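Local coordinates for putative restriction endonuclease domain-containing protein (Anabaena variabilis, PDB 3OT2) that is of unknown function but probably acts as a nuclease, being a Uma2 (DUF820) family member of the PD-(D/E)XK clan, at residues Ile10-Phe15 against Arg70-Asp75; Leu16-Thr21 against Gly30-Lys35; His76-Asp81 against Thr123-His128. All coordinates share one frame; numbering follows the deposited sequence.

Contact 1. Residues Ile10-Phe15 against Arg70-Asp75. With BU1 (1,4-butanediol), chain E.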
loop_
_atom_site.group_PDB
_atom_site.type_symbol
_atom_site.label_atom_id
_atom_site.label_comp_id
_atom_site.label_asym_id
_atom_site.label_seq_id
_atom_site.Cartn_x
_atom_site.Cartn_y
_atom_site.Cartn_z
ATOM N N ILE A 10 4.558 -26.360 -6.262
ATOM C CA ILE A 10 5.640 -26.182 -7.234
ATOM C C ILE A 10 6.796 -25.361 -6.619
ATOM O O ILE A 10 6.557 -24.445 -5.826
ATOM C CB ILE A 10 5.074 -25.528 -8.536
ATOM C CG1 ILE A 10 6.103 -25.499 -9.674
ATOM C CG2 ILE A 10 4.438 -24.144 -8.293
ATOM C CD1 ILE A 10 5.519 -25.777 -11.027
ATOM N N THR A 11 8.046 -25.707 -6.984
ATOM C CA THR A 11 9.247 -24.991 -6.531
ATOM C C THR A 11 9.607 -23.936 -7.562
ATOM O O THR A 11 9.085 -23.979 -8.683
ATOM C CB THR A 11 10.440 -25.946 -6.295
ATOM O OG1 THR A 11 10.875 -26.501 -7.538
ATOM C CG2 THR A 11 10.149 -27.031 -5.274
ATOM N N LEU A 12 10.525 -23.016 -7.204
ATOM C CA LEU A 12 10.984 -21.979 -8.124
ATOM C C LEU A 12 11.736 -22.624 -9.312
ATOM O O LEU A 12 11.443 -22.281 -10.452
ATOM C CB LEU A 12 11.854 -20.935 -7.390
ATOM C CG LEU A 12 12.532 -19.865 -8.257
ATOM C CD1 LEU A 12 11.521 -18.992 -8.984
ATOM C CD2 LEU A 12 13.462 -19.015 -7.439
ATOM N N ASP A 13 12.643 -23.592 -9.048
ATOM C CA ASP A 13 13.424 -24.307 -10.074
ATOM C C ASP A 13 12.505 -24.989 -11.092
ATOM O O ASP A 13 12.758 -24.891 -12.293
ATOM C CB ASP A 13 14.382 -25.336 -9.435
ATOM C CG ASP A 13 15.535 -24.729 -8.644
ATOM O OD1 ASP A 13 15.979 -23.595 -8.993
ATOM O OD2 ASP A 13 16.024 -25.398 -7.702
ATOM N N GLU A 14 11.413 -25.622 -10.609
ATOM C CA GLU A 14 10.392 -26.261 -11.440
ATOM C C GLU A 14 9.630 -25.199 -12.249
ATOM O O GLU A 14 9.447 -25.373 -13.452
ATOM C CB GLU A 14 9.416 -27.085 -10.581
ATOM C CG GLU A 14 9.973 -28.418 -10.103
ATOM C CD GLU A 14 9.247 -29.068 -8.938
ATOM O OE1 GLU A 14 8.080 -28.699 -8.668
ATOM O OE2 GLU A 14 9.845 -29.967 -8.303
ATOM N N PHE A 15 9.226 -24.087 -11.596
ATOM C CA PHE A 15 8.504 -22.980 -12.242
ATOM C C PHE A 15 9.287 -22.406 -13.430
ATOM O O PHE A 15 8.690 -22.111 -14.464
ATOM C CB PHE A 15 8.180 -21.846 -11.228
ATOM C CG PHE A 15 7.715 -20.554 -11.876
ATOM C CD1 PHE A 15 6.390 -20.388 -12.258
ATOM C CD2 PHE A 15 8.616 -19.520 -12.139
ATOM C CE1 PHE A 15 5.973 -19.211 -12.895
ATOM C CE2 PHE A 15 8.196 -18.349 -12.788
ATOM C CZ PHE A 15 6.878 -18.203 -13.151
ATOM N N ARG A 70 11.831 -10.210 -16.671
ATOM C CA ARG A 70 11.738 -11.139 -15.550
ATOM C C ARG A 70 12.935 -10.974 -14.613
ATOM O O ARG A 70 14.078 -10.951 -15.063
ATOM C CB ARG A 70 11.614 -12.588 -16.042
ATOM C CG ARG A 70 11.606 -13.633 -14.919
ATOM C CD ARG A 70 11.187 -15.028 -15.395
ATOM N NE ARG A 70 9.923 -15.004 -16.131
ATOM C CZ ARG A 70 8.724 -14.992 -15.561
ATOM N NH1 ARG A 70 8.607 -15.043 -14.237
ATOM N NH2 ARG A 70 7.634 -14.926 -16.306
ATOM N N CYS A 71 12.657 -10.826 -13.317
ATOM C CA CYS A 71 13.650 -10.723 -12.257
ATOM C C CYS A 71 13.403 -11.840 -11.267
ATOM O O CYS A 71 12.325 -11.900 -10.670
ATOM C CB CYS A 71 13.602 -9.347 -11.598
ATOM S SG CYS A 71 14.068 -7.995 -12.714
ATOM N N THR A 72 14.375 -12.762 -11.139
ATOM C CA THR A 72 14.260 -13.927 -10.261
ATOM C C THR A 72 15.262 -13.805 -9.118
ATOM O O THR A 72 16.466 -13.869 -9.351
ATOM C CB THR A 72 14.442 -15.223 -11.068
ATOM O OG1 THR A 72 13.497 -15.224 -12.133
ATOM C CG2 THR A 72 14.258 -16.498 -10.216
ATOM N N PHE A 73 14.758 -13.673 -7.875
ATOM C CA PHE A 73 15.598 -13.526 -6.687
ATOM C C PHE A 73 14.758 -13.772 -5.436
ATOM O O PHE A 73 13.534 -13.632 -5.475
ATOM C CB PHE A 73 16.243 -12.112 -6.646
ATOM C CG PHE A 73 15.229 -10.991 -6.682
ATOM C CD1 PHE A 73 14.775 -10.479 -7.894
ATOM C CD2 PHE A 73 14.689 -10.483 -5.508
ATOM C CE1 PHE A 73 13.821 -9.466 -7.929
ATOM C CE2 PHE A 73 13.745 -9.453 -5.542
ATOM C CZ PHE A 73 13.312 -8.962 -6.749
ATOM N N GLY A 74 15.430 -14.119 -4.343
ATOM C CA GLY A 74 14.818 -14.376 -3.041
ATOM C C GLY A 74 13.655 -15.346 -3.052
ATOM O O GLY A 74 12.663 -15.116 -2.354
ATOM N N ASP A 75 13.773 -16.427 -3.859
ATOM C CA ASP A 75 12.798 -17.518 -4.045
ATOM C C ASP A 75 11.519 -17.059 -4.806
ATOM O O ASP A 75 10.511 -17.783 -4.828
ATOM C CB ASP A 75 12.431 -18.207 -2.712
ATOM C CG ASP A 75 11.777 -19.572 -2.861
ATOM O OD1 ASP A 75 12.289 -20.395 -3.658
ATOM O OD2 ASP A 75 10.734 -19.809 -2.197
HETATM C C1 BU1 E . 10.494 -18.617 -17.311
HETATM C C2 BU1 E . 9.296 -19.042 -16.460
HETATM C C3 BU1 E . 8.054 -18.729 -17.296
HETATM C C4 BU1 E . 6.797 -19.138 -16.557
HETATM O O5 BU1 E . 11.679 -19.088 -16.680
HETATM O O6 BU1 E . 5.692 -18.710 -17.381
HETATM O O HOH W 1 11.657 -22.903 -4.508
#
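L12 carries the apolar half of this contact by reaching toward the strand with both of its methyls. CD2 lies 3.8 Å from T72 CG2 and 3.8 Å from D75 CA, while CD1 rests against the same threonine methyl; leucine and threonine lie alongside, running opposite ways. With CG of L12 anti to its own amide nitrogen (chi1 174°), the branch is carried off the helix toward T72 and D75. A threonine suits the strand position because its methyl faces the leucine while OG1 bonds to S77 OG.

Polar links are indirect here. One water accepts from L12 N (2.9 Å) and donates to D75 OD1 (2.7 Å), tying the start of helix 12-15 to the tip of a beta hairpin. Strands 71-73 and 76-78 form that hairpin, and G74 and D75, both with positive phi, make a two-residue turn close to type I', where glycine is at ease. The helix start is also closed by a capping box: E14 N gives to T11 OG1 (3.2 Å), and T11 N returns a weak bond to E14 OE1.

The third kind of contact pairs an aromatic ring with a guanidinium. R70 NH1 lies at the edge of the F15 ring, near its plane and 3.6 Å from CE2, with the two planes 64° apart, so the charge does not sit over the pi face. C3 of the butanediol lies over one guanidinium face, and its C4 approaches F15 CZ obliquely at 3.5 Å. R70 NH2 bonds to S25 O, NH1 to S77 OG, and NE makes a salt bridge with E20 OE2. A leucine in place of R70 would probably leave E20 without its charged mate and S25 O without this donor.

Contact 2. Residues Leu16-Thr21 against Gly30-Lys35. With BU1 (1,4-butanediol), chain E; EDO (1,2-ethanediol), chain I.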
loop_
_atom_site.group_PDB
_atom_site.type_symbol
_atom_site.label_atom_id
_atom_site.label_comp_id
_atom_site.label_asym_id
_atom_site.label_seq_id
_atom_site.Cartn_x
_atom_site.Cartn_y
_atom_site.Cartn_z
ATOM N N LEU A 16 10.607 -22.207 -13.260
ATOM C CA LEU A 16 11.474 -21.607 -14.271
ATOM C C LEU A 16 11.668 -22.506 -15.506
ATOM O O LEU A 16 12.089 -22.009 -16.544
ATOM C CB LEU A 16 12.821 -21.209 -13.660
ATOM C CG LEU A 16 12.787 -20.042 -12.649
ATOM C CD1 LEU A 16 14.068 -19.972 -11.863
ATOM C CD2 LEU A 16 12.497 -18.692 -13.321
ATOM N N LYS A 17 11.321 -23.795 -15.415
ATOM C CA LYS A 17 11.409 -24.710 -16.557
ATOM C C LYS A 17 10.139 -24.608 -17.415
ATOM O O LYS A 17 10.147 -25.050 -18.564
ATOM C CB LYS A 17 11.629 -26.165 -16.092
ATOM C CG LYS A 17 12.974 -26.417 -15.408
ATOM C CD LYS A 17 12.988 -27.776 -14.724
ATOM C CE LYS A 17 14.103 -27.915 -13.722
ATOM N NZ LYS A 17 13.945 -29.153 -12.912
ATOM N N LEU A 18 9.051 -24.032 -16.857
ATOM C CA LEU A 18 7.750 -23.892 -17.524
ATOM C C LEU A 18 7.788 -22.854 -18.671
ATOM O O LEU A 18 8.650 -21.960 -18.661
ATOM C CB LEU A 18 6.651 -23.513 -16.510
ATOM C CG LEU A 18 6.445 -24.444 -15.302
ATOM C CD1 LEU A 18 5.447 -23.850 -14.331
ATOM C CD2 LEU A 18 5.995 -25.838 -15.724
ATOM N N PRO A 19 6.873 -22.946 -19.671
ATOM C CA PRO A 19 6.916 -21.979 -20.785
ATOM C C PRO A 19 6.370 -20.602 -20.407
ATOM O O PRO A 19 5.556 -20.515 -19.484
ATOM C CB PRO A 19 6.042 -22.639 -21.856
ATOM C CG PRO A 19 5.086 -23.481 -21.095
ATOM C CD PRO A 19 5.807 -23.956 -19.872
ATOM N N GLU A 20 6.795 -19.529 -21.135
ATOM C CA GLU A 20 6.301 -18.167 -20.894
ATOM C C GLU A 20 4.823 -18.061 -21.332
ATOM O O GLU A 20 4.378 -18.832 -22.189
ATOM C CB GLU A 20 7.180 -17.101 -21.579
ATOM C CG GLU A 20 8.494 -16.786 -20.856
ATOM C CD GLU A 20 8.543 -15.702 -19.789
ATOM O OE1 GLU A 20 7.531 -14.997 -19.573
ATOM O OE2 GLU A 20 9.631 -15.531 -19.191
ATOM N N THR A 21 4.048 -17.174 -20.673
ATOM C CA THR A 21 2.618 -16.957 -20.948
ATOM C C THR A 21 2.372 -15.491 -21.323
ATOM O O THR A 21 3.251 -14.651 -21.103
ATOM C CB THR A 21 1.751 -17.370 -19.725
ATOM O OG1 THR A 21 2.066 -16.545 -18.598
ATOM C CG2 THR A 21 1.903 -18.832 -19.349
ATOM N N GLY A 30 5.422 -19.149 -3.494
ATOM C CA GLY A 30 5.118 -20.508 -3.935
ATOM C C GLY A 30 3.919 -20.664 -4.853
ATOM O O GLY A 30 3.604 -21.785 -5.246
ATOM N N LYS A 31 3.248 -19.548 -5.211
ATOM C CA LYS A 31 2.054 -19.544 -6.059
ATOM C C LYS A 31 2.351 -18.955 -7.434
ATOM O O LYS A 31 3.162 -18.032 -7.555
ATOM C CB LYS A 31 0.917 -18.733 -5.406
ATOM C CG LYS A 31 0.528 -19.174 -3.994
ATOM C CD LYS A 31 -0.324 -18.108 -3.296
ATOM C CE LYS A 31 -0.497 -18.353 -1.815
ATOM N NZ LYS A 31 0.708 -17.968 -1.025
ATOM N N ILE A 32 1.685 -19.483 -8.461
ATOM C CA ILE A 32 1.820 -18.978 -9.823
ATOM C C ILE A 32 0.651 -18.017 -10.065
ATOM O O ILE A 32 -0.514 -18.422 -9.946
ATOM C CB ILE A 32 1.902 -20.107 -10.884
ATOM C CG1 ILE A 32 3.093 -21.049 -10.603
ATOM C CG2 ILE A 32 1.981 -19.502 -12.293
ATOM C CD1 ILE A 32 3.133 -22.356 -11.449
ATOM N N ILE A 33 0.966 -16.741 -10.319
ATOM C CA ILE A 33 -0.036 -15.708 -10.560
ATOM C C ILE A 33 0.278 -15.035 -11.884
ATOM O O ILE A 33 1.371 -14.485 -12.075
ATOM C CB ILE A 33 -0.166 -14.659 -9.409
ATOM C CG1 ILE A 33 -0.373 -15.329 -8.028
ATOM C CG2 ILE A 33 -1.309 -13.652 -9.708
ATOM C CD1 ILE A 33 0.092 -14.508 -6.851
ATOM N N GLN A 34 -0.692 -15.073 -12.792
ATOM C CA GLN A 34 -0.560 -14.443 -14.098
ATOM C C GLN A 34 -0.812 -12.952 -13.965
ATOM O O GLN A 34 -1.717 -12.550 -13.232
ATOM C CB GLN A 34 -1.530 -15.084 -15.073
ATOM C CG GLN A 34 -1.175 -14.824 -16.526
ATOM C CD GLN A 34 -2.017 -15.608 -17.502
ATOM O OE1 GLN A 34 -3.010 -16.258 -17.148
ATOM N NE2 GLN A 34 -1.621 -15.561 -18.759
ATOM N N LYS A 35 -0.004 -12.128 -14.662
ATOM C CA LYS A 35 -0.125 -10.665 -14.646
ATOM C C LYS A 35 -1.445 -10.221 -15.312
ATOM O O LYS A 35 -2.015 -11.010 -16.062
ATOM C CB LYS A 35 1.079 -10.017 -15.371
ATOM C CG LYS A 35 2.334 -9.908 -14.523
ATOM C CD LYS A 35 3.432 -9.119 -15.246
ATOM C CE LYS A 35 3.106 -7.640 -15.365
ATOM N NZ LYS A 35 4.285 -6.845 -15.775
HETATM C C1 BU1 E . 10.494 -18.617 -17.311
HETATM C C2 BU1 E . 9.296 -19.042 -16.460
HETATM C C3 BU1 E . 8.054 -18.729 -17.296
HETATM C C4 BU1 E . 6.797 -19.138 -16.557
HETATM O O5 BU1 E . 11.679 -19.088 -16.680
HETATM O O6 BU1 E . 5.692 -18.710 -17.381
HETATM C C1 EDO I . 9.655 -12.047 -20.276
HETATM O O1 EDO I . 10.705 -12.869 -19.772
HETATM C C2 EDO I . 8.663 -11.816 -19.155
HETATM O O2 EDO I . 7.587 -11.040 -19.683
#
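L18 and I32 meet end to end at the surface, CD1 to CD1 at 4.0 Å, two aliphatic tips that cross at a slant and both also rest on I10. Strand 31-34 pairs antiparallel with strand 25-28 in a two-stranded sheet, and the loop that leads from helix 12-15 to strand 25-28 lies against it. Leucine and isoleucine suit the spot because each can send a slim methyl across between backbones that stay well apart; the CA atoms of this pair are 10.9 Å from each other.

Farther along, T21 faces Q34. The glutamine is stretched out, a trans first torsion (-162°) and an extended chain beyond it carrying NE2 to 3.8 Å from T21 OG1. That distance is mere contact, since both groups bond to P23 O instead, and T21 OG1 also pairs with S25 OG. The loop before strand 25-28 thus gathers the two side chains round one carbonyl.

E20 can be followed outward from CB, which has no close partner on the butanediol. CG is the first side-chain atom to come near it, 4.1 Å from C3, and a bend at chi2 (-89°) then turns the carboxylate toward R70 and an ethanediol that probably came from the crystallisation liquor. OE1 lies 3.4 Å from C2 of that ethanediol. OE2 accepts from its O1 at 2.9 Å while also serving R70.

The butanediol itself is held by the loop's main chain: its O5 donates to L16 O (3.0 Å) and its O6 to P19 O (2.8 Å), with L16 CD2 packed beside O5. Backbone carbonyls can only accept, so these two suit a ligand with a hydroxyl donor at each end of an apolar linker; whether the pocket has a natural ligand is not known.

Contact 3. Residues His76-Asp81 against Thr123-His128. With EDO (1,2-ethanediol), chain G; EDO (1,2-ethanediol), chain K.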
loop_
_atom_site.group_PDB
_atom_site.type_symbol
_atom_site.label_atom_id
_atom_site.label_comp_id
_atom_site.label_asym_id
_atom_site.label_seq_id
_atom_site.Cartn_x
_atom_site.Cartn_y
_atom_site.Cartn_z
ATOM N N HIS A 76 11.578 -15.887 -5.468
ATOM C CA HIS A 76 10.465 -15.363 -6.267
ATOM C C HIS A 76 10.920 -15.118 -7.686
ATOM O O HIS A 76 12.101 -14.848 -7.907
ATOM C CB HIS A 76 9.914 -14.031 -5.684
ATOM C CG HIS A 76 9.212 -14.123 -4.351
ATOM N ND1 HIS A 76 8.440 -13.070 -3.876
ATOM C CD2 HIS A 76 9.215 -15.112 -3.420
ATOM C CE1 HIS A 76 8.007 -13.453 -2.682
ATOM N NE2 HIS A 76 8.455 -14.668 -2.362
ATOM N N SER A 77 9.984 -15.148 -8.635
ATOM C CA SER A 77 10.265 -14.827 -10.036
ATOM C C SER A 77 9.176 -13.879 -10.522
ATOM O O SER A 77 8.035 -14.296 -10.724
ATOM C CB SER A 77 10.352 -16.085 -10.890
ATOM O OG SER A 77 10.712 -15.683 -12.196
ATOM N N THR A 78 9.513 -12.589 -10.637
ATOM C CA THR A 78 8.538 -11.554 -10.959
ATOM C C THR A 78 8.861 -10.818 -12.255
ATOM O O THR A 78 9.969 -10.908 -12.780
ATOM C CB THR A 78 8.417 -10.546 -9.797
ATOM O OG1 THR A 78 9.697 -9.981 -9.497
ATOM C CG2 THR A 78 7.799 -11.175 -8.540
ATOM N N VAL A 79 7.856 -10.109 -12.773
ATOM C CA VAL A 79 7.957 -9.341 -14.005
ATOM C C VAL A 79 7.427 -7.929 -13.722
ATOM O O VAL A 79 6.280 -7.626 -14.067
ATOM C CB VAL A 79 7.234 -10.020 -15.206
ATOM C CG1 VAL A 79 7.542 -9.287 -16.514
ATOM C CG2 VAL A 79 7.605 -11.493 -15.332
ATOM N N PRO A 80 8.248 -7.035 -13.118
ATOM C CA PRO A 80 7.776 -5.667 -12.875
ATOM C C PRO A 80 7.383 -5.008 -14.194
ATOM O O PRO A 80 7.985 -5.328 -15.223
ATOM C CB PRO A 80 9.003 -4.976 -12.253
ATOM C CG PRO A 80 9.780 -6.068 -11.649
ATOM C CD PRO A 80 9.629 -7.209 -12.624
ATOM N N ASP A 81 6.388 -4.101 -14.174
ATOM C CA ASP A 81 6.006 -3.393 -15.393
ATOM C C ASP A 81 7.259 -2.723 -16.018
ATOM O O ASP A 81 7.474 -2.812 -17.237
ATOM C CB ASP A 81 4.903 -2.357 -15.098
ATOM C CG ASP A 81 3.527 -2.947 -14.835
ATOM O OD1 ASP A 81 3.277 -4.113 -15.259
ATOM O OD2 ASP A 81 2.686 -2.237 -14.245
ATOM N N THR A 123 2.134 -4.449 -4.007
ATOM C CA THR A 123 2.798 -3.883 -2.818
ATOM C C THR A 123 3.757 -4.925 -2.240
ATOM O O THR A 123 4.902 -4.581 -1.967
ATOM C CB THR A 123 1.769 -3.384 -1.798
ATOM O OG1 THR A 123 1.026 -2.371 -2.450
ATOM C CG2 THR A 123 2.421 -2.777 -0.589
ATOM N N LYS A 124 3.316 -6.193 -2.126
ATOM C CA LYS A 124 4.188 -7.278 -1.652
ATOM C C LYS A 124 5.420 -7.413 -2.565
ATOM O O LYS A 124 6.525 -7.593 -2.065
ATOM C CB LYS A 124 3.452 -8.619 -1.619
ATOM C CG LYS A 124 2.372 -8.754 -0.563
ATOM C CD LYS A 124 1.766 -10.124 -0.713
ATOM C CE LYS A 124 0.601 -10.309 0.191
ATOM N NZ LYS A 124 0.108 -11.710 0.133
ATOM N N ASN A 125 5.221 -7.361 -3.893
ATOM C CA ASN A 125 6.320 -7.469 -4.865
ATOM C C ASN A 125 7.323 -6.331 -4.699
ATOM O O ASN A 125 8.528 -6.585 -4.700
ATOM C CB ASN A 125 5.786 -7.509 -6.310
ATOM C CG ASN A 125 5.190 -8.850 -6.682
ATOM O OD1 ASN A 125 5.381 -9.872 -5.993
ATOM N ND2 ASN A 125 4.466 -8.887 -7.787
ATOM N N ILE A 126 6.839 -5.097 -4.498
ATOM C CA ILE A 126 7.717 -3.946 -4.295
ATOM C C ILE A 126 8.479 -4.140 -2.990
ATOM O O ILE A 126 9.694 -3.944 -2.960
ATOM C CB ILE A 126 6.955 -2.591 -4.339
ATOM C CG1 ILE A 126 6.459 -2.281 -5.779
ATOM C CG2 ILE A 126 7.853 -1.448 -3.822
ATOM C CD1 ILE A 126 5.440 -1.142 -5.894
ATOM N N LEU A 127 7.788 -4.560 -1.918
ATOM C CA LEU A 127 8.475 -4.726 -0.637
ATOM C C LEU A 127 9.512 -5.859 -0.696
ATOM O O LEU A 127 10.557 -5.744 -0.054
ATOM C CB LEU A 127 7.474 -4.911 0.511
ATOM C CG LEU A 127 6.549 -3.698 0.767
ATOM C CD1 LEU A 127 5.400 -4.083 1.673
ATOM C CD2 LEU A 127 7.318 -2.484 1.320
ATOM N N HIS A 128 9.257 -6.915 -1.496
ATOM C CA HIS A 128 10.195 -8.039 -1.696
ATOM C C HIS A 128 11.445 -7.513 -2.438
ATOM O O HIS A 128 12.558 -7.881 -2.075
ATOM C CB HIS A 128 9.521 -9.201 -2.461
ATOM C CG HIS A 128 10.423 -10.373 -2.722
ATOM N ND1 HIS A 128 10.698 -11.294 -1.736
ATOM C CD2 HIS A 128 11.075 -10.732 -3.854
ATOM C CE1 HIS A 128 11.525 -12.173 -2.280
ATOM N NE2 HIS A 128 11.777 -11.876 -3.561
HETATM C C1 EDO G . -0.098 -12.361 -3.672
HETATM O O1 EDO G . -0.808 -11.715 -2.600
HETATM C C2 EDO G . 0.912 -13.339 -3.085
HETATM O O2 EDO G . 0.503 -14.702 -3.304
HETATM C C1 EDO K . -0.418 0.419 -0.873
HETATM O O1 EDO K . -0.757 -0.031 -2.181
HETATM C C2 EDO K . -0.679 -0.704 0.136
HETATM O O2 EDO K . -2.080 -0.967 0.235
HETATM O O HOH W 2 7.648 -10.721 -5.116
#
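N125 OD1 takes the shortest polar bond of this contact, 2.6 Å from a water that donates to it. The same water sits 2.8 Å from H76 ND1, in the plane of that ring and at its edge, and so bridges helix to strand. The amide oxygen also lies 3.7 Å from T78 CG2. Asparagine and threonine fit this buried place because they are compact: the methyl packs against the amide, and T78 OG1 turns to a weak bond with C71 O.

Beside the water lies the main feature, a face-to-face stack of two imidazoles. The rings of H76 and H128 are nearly parallel (12°), with centroids 3.7 Å apart. H76 ND1 stands above the centre of the H128 ring, while H128 CE1 stands above the centre of the H76 ring, an overlap displaced by little more than one bond. In H128 the bond to CG points directly away from the main-chain nitrogen (chi1 179°), laying the ring out from the helix. Its NE2 donates to F73 O, which fixes the ring's rotation and fills one nitrogen; simultaneous protonation of both stacked rings would probably be costly.

After this strand the chain runs through P80 and D81, which probably correspond to the Pro-Asp pair that gives the PD-(D/E)XK clan its name. D81 OD1 makes a salt bridge with K35, and OD2 a hydrogen bond with H42.

Helix 119-131 is packed from more than one direction. One side meets strand 76-78 and I28 of strand 25-28, whereas T123, I126 and L127 pack on Y150 of strand 146-150. K124 points to the dimer interface, where its NZ forms a salt bridge with D160 of the second subunit.

Contacts 1 and 2 lie 9 Å apart between centres, share the butanediol, and are joined by packing of F15 on I32 and of I10 on L18; along the chain, contact 2 is nested inside the loop that contact 1 closes. Contact 3 follows both in sequence, its centre 12 Å from that of contact 1 and 13 Å from that of contact 2. It shares the hairpin of strands 71-73 and 76-78 with contact 1, and K35 of contact 2 reaches the 76-81 segment through V79 O. The hairpin therefore links the peripheral N-terminal region and its diol pocket to helix 119-131, which packs on the central mixed sheet of this putative nuclease.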